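Local coordinates for PUM-HD domain-containing protein (Caenorhabditis elegans, PDB 7CGF) that binds PBE-containing RNA through its Pumilio homology domain and so probably recognises the 3' untranslated regions of target mRNAs, at residues Gly35-Phe40 against Asp68-Asn73; Val158-Ile163 against Gly194-Gln199; Arg200-Cys205 against Gln235-His240; Phe260-Tyr265 against Met304-Ala309. The protein carries 2 engineered substitutions. One frame throughout, in Å; residues are numbered along the deposited sequence.

Contact 1 of 4, residues Gly35-Phe40 against Asp68-Asn73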
# COMPACT_ATOMS: atom_id res chain seq x y z
N GLY A 35 24.04 -17.98 27.51
CA GLY A 35 23.12 -19.00 27.08
C GLY A 35 21.68 -18.69 27.37
O GLY A 35 20.80 -19.42 26.89
N ALA A 36 21.40 -17.62 28.12
CA ALA A 36 20.04 -17.23 28.45
C ALA A 36 19.39 -16.36 27.39
O ALA A 36 18.26 -15.90 27.60
CB ALA A 36 20.00 -16.49 29.79
N LEU A 37 20.08 -16.12 26.27
CA LEU A 37 19.57 -15.20 25.25
C LEU A 37 18.20 -15.63 24.75
O LEU A 37 17.28 -14.81 24.65
CB LEU A 37 20.57 -15.09 24.09
CG LEU A 37 20.24 -14.18 22.89
CD1 LEU A 37 19.26 -14.84 21.90
CD2 LEU A 37 19.72 -12.80 23.30
N LEU A 38 18.06 -16.91 24.41
CA LEU A 38 16.79 -17.40 23.89
C LEU A 38 15.65 -17.15 24.87
O LEU A 38 14.59 -16.62 24.49
CB LEU A 38 16.91 -18.88 23.54
CG LEU A 38 15.63 -19.60 23.08
CD1 LEU A 38 15.06 -18.99 21.81
CD2 LEU A 38 15.88 -21.10 22.91
N LYS A 39 15.84 -17.53 26.14
CA LYS A 39 14.79 -17.32 27.14
C LYS A 39 14.49 -15.83 27.30
O LYS A 39 13.31 -15.44 27.36
CB LYS A 39 15.20 -17.95 28.48
CG LYS A 39 15.00 -19.45 28.55
CD LYS A 39 15.49 -19.97 29.91
CE LYS A 39 15.79 -21.47 29.90
NZ LYS A 39 14.55 -22.29 29.73
N PHE A 40 15.52 -14.99 27.35
CA PHE A 40 15.31 -13.56 27.49
C PHE A 40 14.51 -13.01 26.32
O PHE A 40 13.55 -12.25 26.51
CB PHE A 40 16.64 -12.83 27.61
CG PHE A 40 17.05 -12.52 29.03
CD1 PHE A 40 17.68 -13.47 29.81
CD2 PHE A 40 16.81 -11.26 29.56
CE1 PHE A 40 18.06 -13.17 31.12
CE2 PHE A 40 17.19 -10.96 30.87
CZ PHE A 40 17.81 -11.92 31.64
N ASP A 68 25.97 -14.21 18.44
CA ASP A 68 26.08 -15.63 18.13
C ASP A 68 24.85 -16.40 18.57
O ASP A 68 24.42 -17.34 17.88
CB ASP A 68 27.33 -16.24 18.78
CG ASP A 68 28.58 -16.00 17.96
OD1 ASP A 68 28.49 -15.40 16.88
OD2 ASP A 68 29.67 -16.43 18.41
N GLU A 69 24.27 -16.04 19.72
CA GLU A 69 23.07 -16.74 20.18
C GLU A 69 21.83 -16.32 19.38
O GLU A 69 20.94 -17.15 19.17
CB GLU A 69 22.85 -16.51 21.68
CG GLU A 69 23.81 -17.28 22.61
CD GLU A 69 23.51 -18.77 22.73
OE1 GLU A 69 22.44 -19.22 22.28
OE2 GLU A 69 24.37 -19.49 23.29
N VAL A 70 21.75 -15.06 18.94
CA VAL A 70 20.68 -14.68 18.01
C VAL A 70 20.75 -15.51 16.74
O VAL A 70 19.73 -16.05 16.27
CB VAL A 70 20.73 -13.17 17.69
CG1 VAL A 70 19.78 -12.83 16.55
CG2 VAL A 70 20.39 -12.34 18.93
N VAL A 71 21.94 -15.62 16.16
CA VAL A 71 22.12 -16.43 14.95
C VAL A 71 21.76 -17.89 15.22
O VAL A 71 21.03 -18.52 14.45
CB VAL A 71 23.56 -16.31 14.43
CG1 VAL A 71 23.81 -17.38 13.36
CG2 VAL A 71 23.78 -14.94 13.85
N SER A 72 22.29 -18.46 16.31
CA SER A 72 22.07 -19.87 16.56
C SER A 72 20.61 -20.18 16.84
O SER A 72 20.16 -21.29 16.56
CB SER A 72 22.96 -20.36 17.71
OG SER A 72 22.39 -20.06 18.96
N ASN A 73 19.84 -19.19 17.31
CA ASN A 73 18.43 -19.39 17.63
C ASN A 73 17.51 -18.64 16.68
O ASN A 73 16.34 -18.42 17.01
CB ASN A 73 18.15 -18.97 19.07
CG ASN A 73 18.85 -19.87 20.09
OD1 ASN A 73 18.39 -20.98 20.38
ND2 ASN A 73 19.98 -19.39 20.62
O HOH W 1 20.24 -18.93 24.25
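In the all-helical repeat solenoid of the Pumilio homology domain, Leu37 and Leu38 at the start of helix 37-41 pack against Glu69 and Val70 in the last turns of helix 67-72 and Asn73 just beyond it, a case of a helix end closed by its own side chains while the neighbouring helix leans on it. Leu37 slides past Glu69 in the opposite sense, CB to CB, 3.6 Å apart. Because its CG lies anti to the backbone N (chi1 180°), Leu37 carries CD1 on to Val70, 4.0 Å from CG2. Leu77 of helix 74-78 and Ile50 of helix 44-56 also touch Leu37. Leu38 crosses Asn73 at about a right angle, its CD2 3.6 Å from Asn73 OD1. The other end of that amide is tied down within its own segment: ND2 donates to Glu69 O over 2.8 Å (156°) and more weakly to Glu69 OE1. Glu69 O, at the last turn of the helix, thus takes bonds from three donors, Asn73 ND2, Asn73 N and Ser72 OG. An alanine at Asn73 would probably leave Glu69 O with one donor fewer, open a gap beside Leu38, and leave the Glu69 carboxylate less firmly held. The Glu69 chain bends at chi2 (-75°), which brings OE1 back toward the helix end. A single water then joins the segments: it donates to Gly35 O at 2.7 Å and to Glu69 OE1 at 3.0 Å, and accepts from Leu38 N at 3.0 Å.

Contact 2 of 4, residues Val158-Ile163 against Gly194-Gln199. With nucleotides of chain B.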
# COMPACT_ATOMS: atom_id res chain seq x y z
N VAL A 158 5.71 -7.91 2.60
CA VAL A 158 7.07 -8.20 2.18
C VAL A 158 7.26 -7.82 0.72
O VAL A 158 8.28 -7.22 0.34
CB VAL A 158 7.41 -9.68 2.42
CG1 VAL A 158 8.82 -9.99 1.93
CG2 VAL A 158 7.23 -10.05 3.91
N VAL A 159 6.29 -8.18 -0.13
CA VAL A 159 6.38 -7.84 -1.56
C VAL A 159 6.31 -6.33 -1.76
O VAL A 159 7.04 -5.77 -2.59
CB VAL A 159 5.27 -8.56 -2.35
CG1 VAL A 159 5.22 -8.07 -3.83
CG2 VAL A 159 5.50 -10.05 -2.31
N GLN A 160 5.43 -5.65 -1.04
CA GLN A 160 5.36 -4.20 -1.20
C GLN A 160 6.66 -3.54 -0.77
O GLN A 160 7.13 -2.60 -1.42
CB GLN A 160 4.19 -3.62 -0.41
CG GLN A 160 2.85 -3.91 -1.06
CD GLN A 160 1.71 -3.50 -0.16
OE1 GLN A 160 1.45 -2.31 0.03
NE2 GLN A 160 1.03 -4.49 0.42
N LYS A 161 7.25 -4.00 0.34
CA LYS A 161 8.53 -3.44 0.77
C LYS A 161 9.60 -3.65 -0.29
O LYS A 161 10.41 -2.76 -0.55
CB LYS A 161 8.97 -4.06 2.10
CG LYS A 161 10.22 -3.42 2.72
CD LYS A 161 9.98 -1.95 3.06
CE LYS A 161 9.39 -1.76 4.45
NZ LYS A 161 9.26 -0.31 4.78
N ALA A 162 9.61 -4.84 -0.92
CA ALA A 162 10.58 -5.09 -1.98
C ALA A 162 10.42 -4.09 -3.12
O ALA A 162 11.41 -3.54 -3.64
CB ALA A 162 10.42 -6.51 -2.51
N ILE A 163 9.17 -3.86 -3.56
CA ILE A 163 8.92 -2.92 -4.65
C ILE A 163 9.34 -1.51 -4.26
O ILE A 163 9.83 -0.74 -5.09
CB ILE A 163 7.44 -2.99 -5.07
CG1 ILE A 163 7.14 -4.36 -5.69
CG2 ILE A 163 7.08 -1.88 -6.05
CD1 ILE A 163 5.64 -4.70 -5.72
N GLY A 194 -3.56 -8.29 -2.76
CA GLY A 194 -2.96 -8.16 -4.08
C GLY A 194 -3.13 -6.77 -4.67
O GLY A 194 -2.26 -6.30 -5.40
N CYS A 195 -4.21 -6.08 -4.33
CA CYS A 195 -4.43 -4.77 -4.94
C CYS A 195 -3.36 -3.78 -4.49
O CYS A 195 -3.02 -2.86 -5.25
CB CYS A 195 -5.82 -4.23 -4.62
SG CYS A 195 -6.04 -3.79 -2.86
N ARG A 196 -2.81 -3.97 -3.29
CA ARG A 196 -1.78 -3.09 -2.78
C ARG A 196 -0.46 -3.35 -3.48
O ARG A 196 0.34 -2.43 -3.68
CB ARG A 196 -1.63 -3.31 -1.27
CG ARG A 196 -2.92 -3.08 -0.48
CD ARG A 196 -3.19 -1.60 -0.23
NE ARG A 196 -4.27 -1.44 0.75
CZ ARG A 196 -4.52 -0.34 1.45
NH1 ARG A 196 -3.75 0.73 1.30
NH2 ARG A 196 -5.52 -0.31 2.31
N VAL A 197 -0.20 -4.61 -3.83
CA VAL A 197 0.97 -4.94 -4.63
C VAL A 197 0.88 -4.26 -5.99
O VAL A 197 1.85 -3.67 -6.47
CB VAL A 197 1.10 -6.46 -4.77
CG1 VAL A 197 2.22 -6.80 -5.77
CG2 VAL A 197 1.43 -7.06 -3.41
N VAL A 198 -0.29 -4.34 -6.64
CA VAL A 198 -0.44 -3.68 -7.94
C VAL A 198 -0.23 -2.18 -7.81
O VAL A 198 0.47 -1.56 -8.63
CB VAL A 198 -1.82 -4.00 -8.55
CG1 VAL A 198 -2.01 -3.24 -9.89
CG2 VAL A 198 -2.01 -5.50 -8.73
N GLN A 199 -0.81 -1.56 -6.78
CA GLN A 199 -0.61 -0.13 -6.59
C GLN A 199 0.86 0.22 -6.39
O GLN A 199 1.34 1.21 -6.95
CB GLN A 199 -1.44 0.36 -5.41
CG GLN A 199 -2.92 0.33 -5.72
CD GLN A 199 -3.77 0.59 -4.51
OE1 GLN A 199 -3.76 1.69 -3.96
NE2 GLN A 199 -4.50 -0.44 -4.05
P A B 4 -13.09 2.42 4.48
OP1 A B 4 -13.63 1.78 5.70
OP2 A B 4 -12.51 3.78 4.54
O5' A B 4 -11.99 1.44 3.89
C5' A B 4 -12.16 0.04 4.02
C4' A B 4 -11.15 -0.74 3.24
O4' A B 4 -10.85 -0.09 1.99
C3' A B 4 -9.77 -0.92 3.86
O3' A B 4 -9.75 -1.86 4.92
C2' A B 4 -8.96 -1.36 2.66
O2' A B 4 -9.21 -2.73 2.37
C1' A B 4 -9.58 -0.52 1.55
N9 A B 4 -8.72 0.61 1.15
C8 A B 4 -8.52 1.90 1.59
N7 A B 4 -7.58 2.53 0.88
C5 A B 4 -7.15 1.57 -0.06
C6 A B 4 -6.21 1.52 -1.11
N6 A B 4 -5.41 2.51 -1.49
N1 A B 4 -6.11 0.37 -1.80
C2 A B 4 -6.86 -0.66 -1.50
N3 A B 4 -7.78 -0.75 -0.54
C4 A B 4 -7.86 0.41 0.13
P G B 5 -8.62 -1.77 6.07
OP1 G B 5 -9.05 -2.69 7.15
OP2 G B 5 -8.33 -0.35 6.38
O5' G B 5 -7.31 -2.37 5.38
C5' G B 5 -7.31 -3.65 4.76
C4' G B 5 -5.91 -4.09 4.40
O4' G B 5 -5.25 -3.07 3.62
C3' G B 5 -4.97 -4.34 5.56
O3' G B 5 -5.16 -5.63 6.11
C2' G B 5 -3.59 -4.15 4.94
O2' G B 5 -3.17 -5.32 4.25
C1' G B 5 -3.87 -3.06 3.91
N9 G B 5 -3.50 -1.71 4.39
C8 G B 5 -4.22 -0.91 5.23
N7 G B 5 -3.64 0.24 5.46
C5 G B 5 -2.47 0.17 4.71
C6 G B 5 -1.43 1.12 4.55
O6 G B 5 -1.31 2.25 5.05
N1 G B 5 -0.44 0.65 3.69
C2 G B 5 -0.44 -0.57 3.06
N2 G B 5 0.63 -0.81 2.29
N3 G B 5 -1.40 -1.48 3.21
C4 G B 5 -2.37 -1.03 4.04
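Gln160 OE1, lying alongside Arg196 CB, is gripped by two donors. N2 of nucleotide G5 of chain B reaches it over 2.8 Å with a bent N-H...O angle of 137°, and Arg200 NH1 supplies the second bond. The same amide is held at its other end, where Gln160 NE2 donates to Cys156 O, so the rotation that offers oxygen to the base is fixed. NE2 also sits 3.4 Å from Arg196 CB, so the amide rests on the root of the arginine side chain. That chain bends at chi2 (-80°) and carries its guanidinium away from Gln160 into the RNA. There the flat group is sandwiched between two bases: A4 of chain B places C5 3.3 Å above one face, and G5 of chain B places N9 3.2 Å from the opposite face, both offset toward the rim. A residue that stacks between bases while its neighbours in the helix meet a base edge is the signature of RNA recognition by Pumilio repeats; here Cys195, just before Arg196, and Gln199, three residues on, meet the edge of A4. Gln199 NE2 donates to A4 N1 over 2.9 Å at a nearly straight 165°, while Cys195 SG lies 3.5 Å from A4 C2. Behind this surface helices 155-165 and 194-204 run almost parallel, their local axes 9.3 Å apart. Val197 is buried between them. Its CG1 meets Val159 CG1 at 3.8 Å and Ile163 CD1 slightly farther off, both side chains crossing it at about a right angle, and its CG2 faces the Gln160 CG methylene.

Contact 3 of 4, residues Arg200-Cys205 against Gln235-His240. With nucleotides of chain B.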
# COMPACT_ATOMS: atom_id res chain seq x y z
N ARG A 200 1.57 -0.57 -5.59
CA ARG A 200 2.98 -0.29 -5.34
C ARG A 200 3.79 -0.40 -6.63
O ARG A 200 4.68 0.43 -6.90
CB ARG A 200 3.51 -1.23 -4.25
CG ARG A 200 4.53 -0.62 -3.29
CD ARG A 200 3.98 0.55 -2.48
NE ARG A 200 2.84 0.15 -1.66
CZ ARG A 200 1.60 0.65 -1.79
NH1 ARG A 200 0.62 0.21 -1.00
NH2 ARG A 200 1.34 1.59 -2.67
N CYS A 201 3.48 -1.40 -7.46
CA CYS A 201 4.13 -1.52 -8.76
C CYS A 201 3.88 -0.29 -9.63
O CYS A 201 4.81 0.20 -10.29
CB CYS A 201 3.65 -2.77 -9.48
SG CYS A 201 4.34 -4.25 -8.79
N LEU A 202 2.64 0.21 -9.66
CA LEU A 202 2.35 1.39 -10.47
C LEU A 202 3.10 2.62 -9.98
O LEU A 202 3.45 3.50 -10.78
CB LEU A 202 0.84 1.66 -10.48
CG LEU A 202 0.01 0.56 -11.12
CD1 LEU A 202 -1.48 0.83 -10.86
CD2 LEU A 202 0.31 0.47 -12.61
N GLU A 203 3.37 2.69 -8.67
CA GLU A 203 4.10 3.81 -8.08
C GLU A 203 5.59 3.76 -8.37
O GLU A 203 6.21 4.81 -8.58
CB GLU A 203 3.90 3.84 -6.57
CG GLU A 203 2.53 4.30 -6.13
CD GLU A 203 2.25 3.93 -4.70
OE1 GLU A 203 3.10 3.25 -4.08
OE2 GLU A 203 1.17 4.31 -4.20
N HIS A 204 6.21 2.57 -8.34
CA HIS A 204 7.67 2.48 -8.31
C HIS A 204 8.31 1.82 -9.51
O HIS A 204 9.52 2.00 -9.72
CB HIS A 204 8.12 1.72 -7.06
CG HIS A 204 7.79 2.41 -5.78
ND1 HIS A 204 8.57 3.41 -5.25
CD2 HIS A 204 6.75 2.24 -4.93
CE1 HIS A 204 8.03 3.83 -4.12
NE2 HIS A 204 6.93 3.15 -3.90
N CYS A 205 7.58 1.02 -10.28
CA CYS A 205 8.22 0.32 -11.38
C CYS A 205 8.41 1.26 -12.56
O CYS A 205 7.79 2.32 -12.65
CB CYS A 205 7.40 -0.89 -11.78
SG CYS A 205 7.46 -2.17 -10.53
N GLN A 235 -7.47 4.26 -9.72
CA GLN A 235 -7.03 5.60 -9.35
C GLN A 235 -5.52 5.73 -9.46
O GLN A 235 -5.01 6.78 -9.88
CB GLN A 235 -7.52 5.95 -7.95
CG GLN A 235 -9.03 6.14 -7.94
CD GLN A 235 -9.51 6.57 -6.59
OE1 GLN A 235 -9.20 7.67 -6.12
NE2 GLN A 235 -10.22 5.67 -5.92
N HIS A 236 -4.79 4.66 -9.16
CA HIS A 236 -3.33 4.69 -9.30
C HIS A 236 -2.90 4.75 -10.76
O HIS A 236 -1.86 5.37 -11.05
CB HIS A 236 -2.72 3.49 -8.58
CG HIS A 236 -2.44 3.75 -7.13
ND1 HIS A 236 -3.45 4.00 -6.22
CD2 HIS A 236 -1.28 3.85 -6.45
CE1 HIS A 236 -2.91 4.22 -5.03
NE2 HIS A 236 -1.60 4.15 -5.14
N VAL A 237 -3.64 4.10 -11.67
CA VAL A 237 -3.37 4.23 -13.11
C VAL A 237 -3.54 5.68 -13.56
O VAL A 237 -2.69 6.23 -14.27
CB VAL A 237 -4.28 3.30 -13.93
CG1 VAL A 237 -4.01 3.52 -15.45
CG2 VAL A 237 -4.02 1.86 -13.54
N ILE A 238 -4.64 6.32 -13.15
CA ILE A 238 -4.84 7.73 -13.49
C ILE A 238 -3.65 8.57 -13.05
O ILE A 238 -3.14 9.40 -13.82
CB ILE A 238 -6.16 8.24 -12.87
CG1 ILE A 238 -7.34 7.56 -13.57
CG2 ILE A 238 -6.25 9.77 -12.98
CD1 ILE A 238 -8.68 7.61 -12.79
N GLU A 239 -3.16 8.35 -11.84
CA GLU A 239 -2.08 9.19 -11.35
C GLU A 239 -0.74 8.84 -11.99
O GLU A 239 0.02 9.74 -12.37
CB GLU A 239 -1.98 9.09 -9.84
CG GLU A 239 -0.90 10.00 -9.28
CD GLU A 239 -1.02 10.21 -7.80
OE1 GLU A 239 -2.00 9.73 -7.19
OE2 GLU A 239 -0.12 10.88 -7.24
N HIS A 240 -0.44 7.55 -12.12
CA HIS A 240 0.91 7.10 -12.47
C HIS A 240 1.04 6.60 -13.91
O HIS A 240 2.15 6.24 -14.32
CB HIS A 240 1.36 6.02 -11.49
CG HIS A 240 1.46 6.51 -10.08
ND1 HIS A 240 2.49 7.30 -9.64
CD2 HIS A 240 0.65 6.31 -9.01
CE1 HIS A 240 2.32 7.58 -8.36
NE2 HIS A 240 1.21 7.00 -7.95
P U B 3 -18.94 4.60 3.23
OP1 U B 3 -19.12 3.17 3.58
OP2 U B 3 -18.75 5.61 4.29
O5' U B 3 -17.71 4.82 2.25
C5' U B 3 -16.38 4.65 2.70
C4' U B 3 -15.73 3.55 1.91
O4' U B 3 -15.65 3.94 0.51
C3' U B 3 -14.30 3.19 2.27
O3' U B 3 -14.27 2.34 3.40
C2' U B 3 -13.79 2.51 1.01
O2' U B 3 -14.20 1.15 0.99
C1' U B 3 -14.57 3.25 -0.09
N1 U B 3 -13.74 4.18 -0.89
C2 U B 3 -13.23 3.59 -2.04
O2 U B 3 -13.46 2.42 -2.30
N3 U B 3 -12.46 4.41 -2.83
C4 U B 3 -12.14 5.72 -2.57
O4 U B 3 -11.44 6.35 -3.36
C5 U B 3 -12.71 6.26 -1.37
C6 U B 3 -13.47 5.49 -0.58
O HOH W 2 0.07 7.11 -5.57
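Glu203 faces two histidines of helix 230-240 and meets each with a different part of itself. Toward His236 it presents its carboxylate: NE2 donates to Glu203 OE2 over 2.9 Å. OE2 lies at the ring's edge, in the imidazole plane, while NE2 comes from the anti side, 34° out of the carboxylate plane, and the two planes stand 39° apart. Toward His240 it presents aliphatic carbon. Glu203 CA sits almost squarely over the ring, 4.1 Å from its centroid, in a CH-pi contact, and Glu239 CG covers the opposite face. The second carboxylate oxygen is taken by Arg200 of the same helix, whose NH2 forms a salt bridge to Glu203 OE1 at 2.8 Å. A leucine in place of Glu203 would probably leave both Arg200 NH2 and His236 NE2 without their shared carboxylate mate. Deeper in, Leu202 CD1 wedges against His236 CB at 3.7 Å and Val237 CG2 at 3.8 Å, the apolar floor joining two neighbouring Pumilio repeats. On the RNA side Gln235 NE2 donates to O4 of U3 of chain B over 2.9 Å. A water lies in the ring plane of His240, 2.6 Å from NE2. Since His236 ND1 also bonds Tyr232 O, both of its nitrogens appear to act as donors, which would suit a positively charged ring; the carboxylate would tend to favour this, the nearby Arg200 to oppose it.

Contact 4 of 4, residues Phe260-Tyr265 against Met304-Ala309. With nucleotides of chain B.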
# COMPACT_ATOMS: atom_id res chain seq x y z
N PHE A 260 -20.89 5.30 -14.46
CA PHE A 260 -19.72 5.35 -13.57
C PHE A 260 -20.02 6.14 -12.31
O PHE A 260 -19.60 5.77 -11.21
CB PHE A 260 -18.51 5.94 -14.29
CG PHE A 260 -17.69 4.93 -15.02
CD1 PHE A 260 -18.05 4.52 -16.30
CD2 PHE A 260 -16.54 4.41 -14.46
CE1 PHE A 260 -17.29 3.59 -16.98
CE2 PHE A 260 -15.78 3.48 -15.13
CZ PHE A 260 -16.16 3.06 -16.40
N ALA A 261 -20.79 7.23 -12.44
CA ALA A 261 -20.98 8.14 -11.32
C ALA A 261 -21.96 7.61 -10.29
O ALA A 261 -21.89 8.01 -9.12
CB ALA A 261 -21.47 9.50 -11.84
N THR A 262 -22.89 6.75 -10.69
CA THR A 262 -23.95 6.32 -9.80
C THR A 262 -23.66 4.98 -9.15
O THR A 262 -24.56 4.41 -8.51
CB THR A 262 -25.29 6.28 -10.54
OG1 THR A 262 -25.24 5.35 -11.63
CG2 THR A 262 -25.63 7.67 -11.07
N HIS A 263 -22.45 4.45 -9.30
CA HIS A 263 -22.06 3.23 -8.61
C HIS A 263 -21.04 3.56 -7.53
O HIS A 263 -20.28 4.54 -7.65
CB HIS A 263 -21.53 2.17 -9.59
CG HIS A 263 -22.61 1.54 -10.42
ND1 HIS A 263 -23.16 2.16 -11.52
CD2 HIS A 263 -23.27 0.37 -10.28
CE1 HIS A 263 -24.10 1.39 -12.04
NE2 HIS A 263 -24.19 0.29 -11.30
N LYS A 264 -21.05 2.76 -6.46
CA LYS A 264 -20.39 3.15 -5.21
C LYS A 264 -18.90 3.39 -5.41
O LYS A 264 -18.37 4.43 -5.02
CB LYS A 264 -20.60 2.06 -4.16
CG LYS A 264 -19.98 2.37 -2.83
CD LYS A 264 -20.21 1.18 -1.89
CE LYS A 264 -19.48 1.31 -0.55
NZ LYS A 264 -20.00 2.37 0.36
N TYR A 265 -18.21 2.41 -5.97
CA TYR A 265 -16.76 2.48 -6.06
C TYR A 265 -16.29 3.24 -7.28
O TYR A 265 -15.35 4.04 -7.18
CB TYR A 265 -16.21 1.06 -6.04
CG TYR A 265 -16.55 0.39 -4.74
CD1 TYR A 265 -16.03 0.88 -3.55
CD2 TYR A 265 -17.42 -0.69 -4.70
CE1 TYR A 265 -16.33 0.28 -2.34
CE2 TYR A 265 -17.74 -1.29 -3.50
CZ TYR A 265 -17.19 -0.79 -2.33
OH TYR A 265 -17.50 -1.38 -1.12
N MET A 304 -27.04 14.83 -9.57
CA MET A 304 -27.22 15.50 -8.28
C MET A 304 -28.30 14.84 -7.44
O MET A 304 -28.32 15.03 -6.22
CB MET A 304 -27.55 16.98 -8.51
CG MET A 304 -26.39 17.80 -9.03
SD MET A 304 -26.84 19.49 -9.47
CE MET A 304 -26.93 20.22 -7.84
N LYS A 305 -29.19 14.07 -8.06
CA LYS A 305 -30.23 13.34 -7.35
C LYS A 305 -29.76 12.00 -6.80
O LYS A 305 -30.55 11.32 -6.13
CB LYS A 305 -31.43 13.11 -8.27
CG LYS A 305 -32.14 14.39 -8.72
CD LYS A 305 -33.09 14.12 -9.88
CE LYS A 305 -33.83 15.39 -10.29
NZ LYS A 305 -34.56 15.24 -11.57
N ASP A 306 -28.51 11.61 -7.05
CA ASP A 306 -28.05 10.25 -6.79
C ASP A 306 -27.12 10.21 -5.59
O ASP A 306 -26.36 11.15 -5.32
CB ASP A 306 -27.36 9.66 -8.03
CG ASP A 306 -26.82 8.26 -7.78
OD1 ASP A 306 -27.59 7.28 -7.90
OD2 ASP A 306 -25.61 8.14 -7.47
N GLN A 307 -27.19 9.09 -4.86
CA GLN A 307 -26.49 8.92 -3.60
C GLN A 307 -24.97 9.03 -3.74
O GLN A 307 -24.29 9.47 -2.81
CB GLN A 307 -26.86 7.58 -2.98
CG GLN A 307 -26.51 6.39 -3.88
CD GLN A 307 -26.89 5.07 -3.27
OE1 GLN A 307 -27.02 4.95 -2.05
NE2 GLN A 307 -27.07 4.06 -4.11
N TYR A 308 -24.42 8.62 -4.89
CA TYR A 308 -22.98 8.75 -5.13
C TYR A 308 -22.64 9.89 -6.07
O TYR A 308 -21.71 10.66 -5.79
CB TYR A 308 -22.40 7.44 -5.69
CG TYR A 308 -22.72 6.23 -4.85
CD1 TYR A 308 -22.37 6.20 -3.51
CD2 TYR A 308 -23.37 5.13 -5.40
CE1 TYR A 308 -22.68 5.09 -2.72
CE2 TYR A 308 -23.68 4.02 -4.62
CZ TYR A 308 -23.32 4.02 -3.29
OH TYR A 308 -23.62 2.92 -2.51
N ALA A 309 -23.40 10.04 -7.15
CA ALA A 309 -23.06 11.01 -8.18
C ALA A 309 -23.17 12.45 -7.69
O ALA A 309 -22.51 13.33 -8.26
CB ALA A 309 -23.94 10.78 -9.41
P G B 2 -22.29 8.96 4.50
OP1 G B 2 -22.18 7.94 5.57
OP2 G B 2 -21.56 10.23 4.66
O5' G B 2 -21.77 8.25 3.17
C5' G B 2 -22.49 7.17 2.60
C4' G B 2 -21.75 6.60 1.42
O4' G B 2 -21.67 7.59 0.37
C3' G B 2 -20.30 6.22 1.68
O3' G B 2 -20.20 4.96 2.31
C2' G B 2 -19.69 6.29 0.28
O2' G B 2 -20.01 5.14 -0.48
C1' G B 2 -20.44 7.47 -0.32
N9 G B 2 -19.68 8.73 -0.20
C8 G B 2 -19.50 9.55 0.89
N7 G B 2 -18.74 10.59 0.65
C5 G B 2 -18.37 10.44 -0.69
C6 G B 2 -17.56 11.24 -1.52
O6 G B 2 -16.96 12.29 -1.26
N1 G B 2 -17.47 10.71 -2.82
C2 G B 2 -18.10 9.57 -3.23
N2 G B 2 -17.88 9.21 -4.51
N3 G B 2 -18.85 8.79 -2.45
C4 G B 2 -18.95 9.30 -1.21
P U B 3 -18.94 4.60 3.23
OP1 U B 3 -19.12 3.17 3.58
OP2 U B 3 -18.75 5.61 4.29
O5' U B 3 -17.71 4.82 2.25
C5' U B 3 -16.38 4.65 2.70
C4' U B 3 -15.73 3.55 1.91
O4' U B 3 -15.65 3.94 0.51
C3' U B 3 -14.30 3.19 2.27
O3' U B 3 -14.27 2.34 3.40
C2' U B 3 -13.79 2.51 1.01
O2' U B 3 -14.20 1.15 0.99
C1' U B 3 -14.57 3.25 -0.09
N1 U B 3 -13.74 4.18 -0.89
C2 U B 3 -13.23 3.59 -2.04
O2 U B 3 -13.46 2.42 -2.30
N3 U B 3 -12.46 4.41 -2.83
C4 U B 3 -12.14 5.72 -2.57
O4 U B 3 -11.44 6.35 -3.36
C5 U B 3 -12.71 6.26 -1.37
C6 U B 3 -13.47 5.49 -0.58
O HOH W 3 -26.82 4.88 -7.04
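Tyr308 CG stands anti to its carbonyl carbon (chi1 -54°), which lays the ring over Lys264 CA, while Lys264 CG, anti to its backbone N (chi1 -179°), takes the lysine chain past the phenol end, CB 3.5 Å from Tyr308 CZ, toward the RNA. The result is a CH-pi contact between two adjacent Pumilio repeats, with Lys264 CA 3.5 Å from the ring centroid and close to the ring normal. Gln307 CG covers the opposite face, so the phenol is clamped flat. At the ring edge Thr262 O approaches CD2 at 3.4 Å. Beyond the ring, Lys264 NZ donates to O2' of G2 of chain B over 2.9 Å, with a weak bond to OP1 of U3 of chain B. Alongside, Ala261 CB and Ala309 CB meet at 3.7 Å. Asp306 caps the start of helix 309-319: its OD2 accepts from both Ala309 N, through the anti lone pair, and Tyr308 N, from above the carboxylate plane. Thr262 packs its CG2 against that carboxylate, 3.5 Å from Asp306 CG, while its hydroxyl bonds Phe258 O. A water fastens the other oxygen, donating to Asp306 OD1 and to Thr262 O at 2.7 Å each.

In the fold
The four contacts follow one another along the chain without interleaving, and within a single Pumilio homology domain they sample the arc of the solenoid. Contacts 2 and 3 sit near the middle, their centres 11 Å apart, and share helix 194-204; they touch directly, with Ile163 packing on Cys201, which may link base recognition in neighbouring repeats. Contact 4 lies 25 Å from contact 3, centre to centre. Contact 1 stands at the far end, its centre 58 Å from that of contact 4, on the opposite side of the chain's centre and about 9 Å at nearest from the nucleic acid. Contacts 2, 3 and 4 thus meet successive nucleotides, whereas contact 1 is plain structural packing.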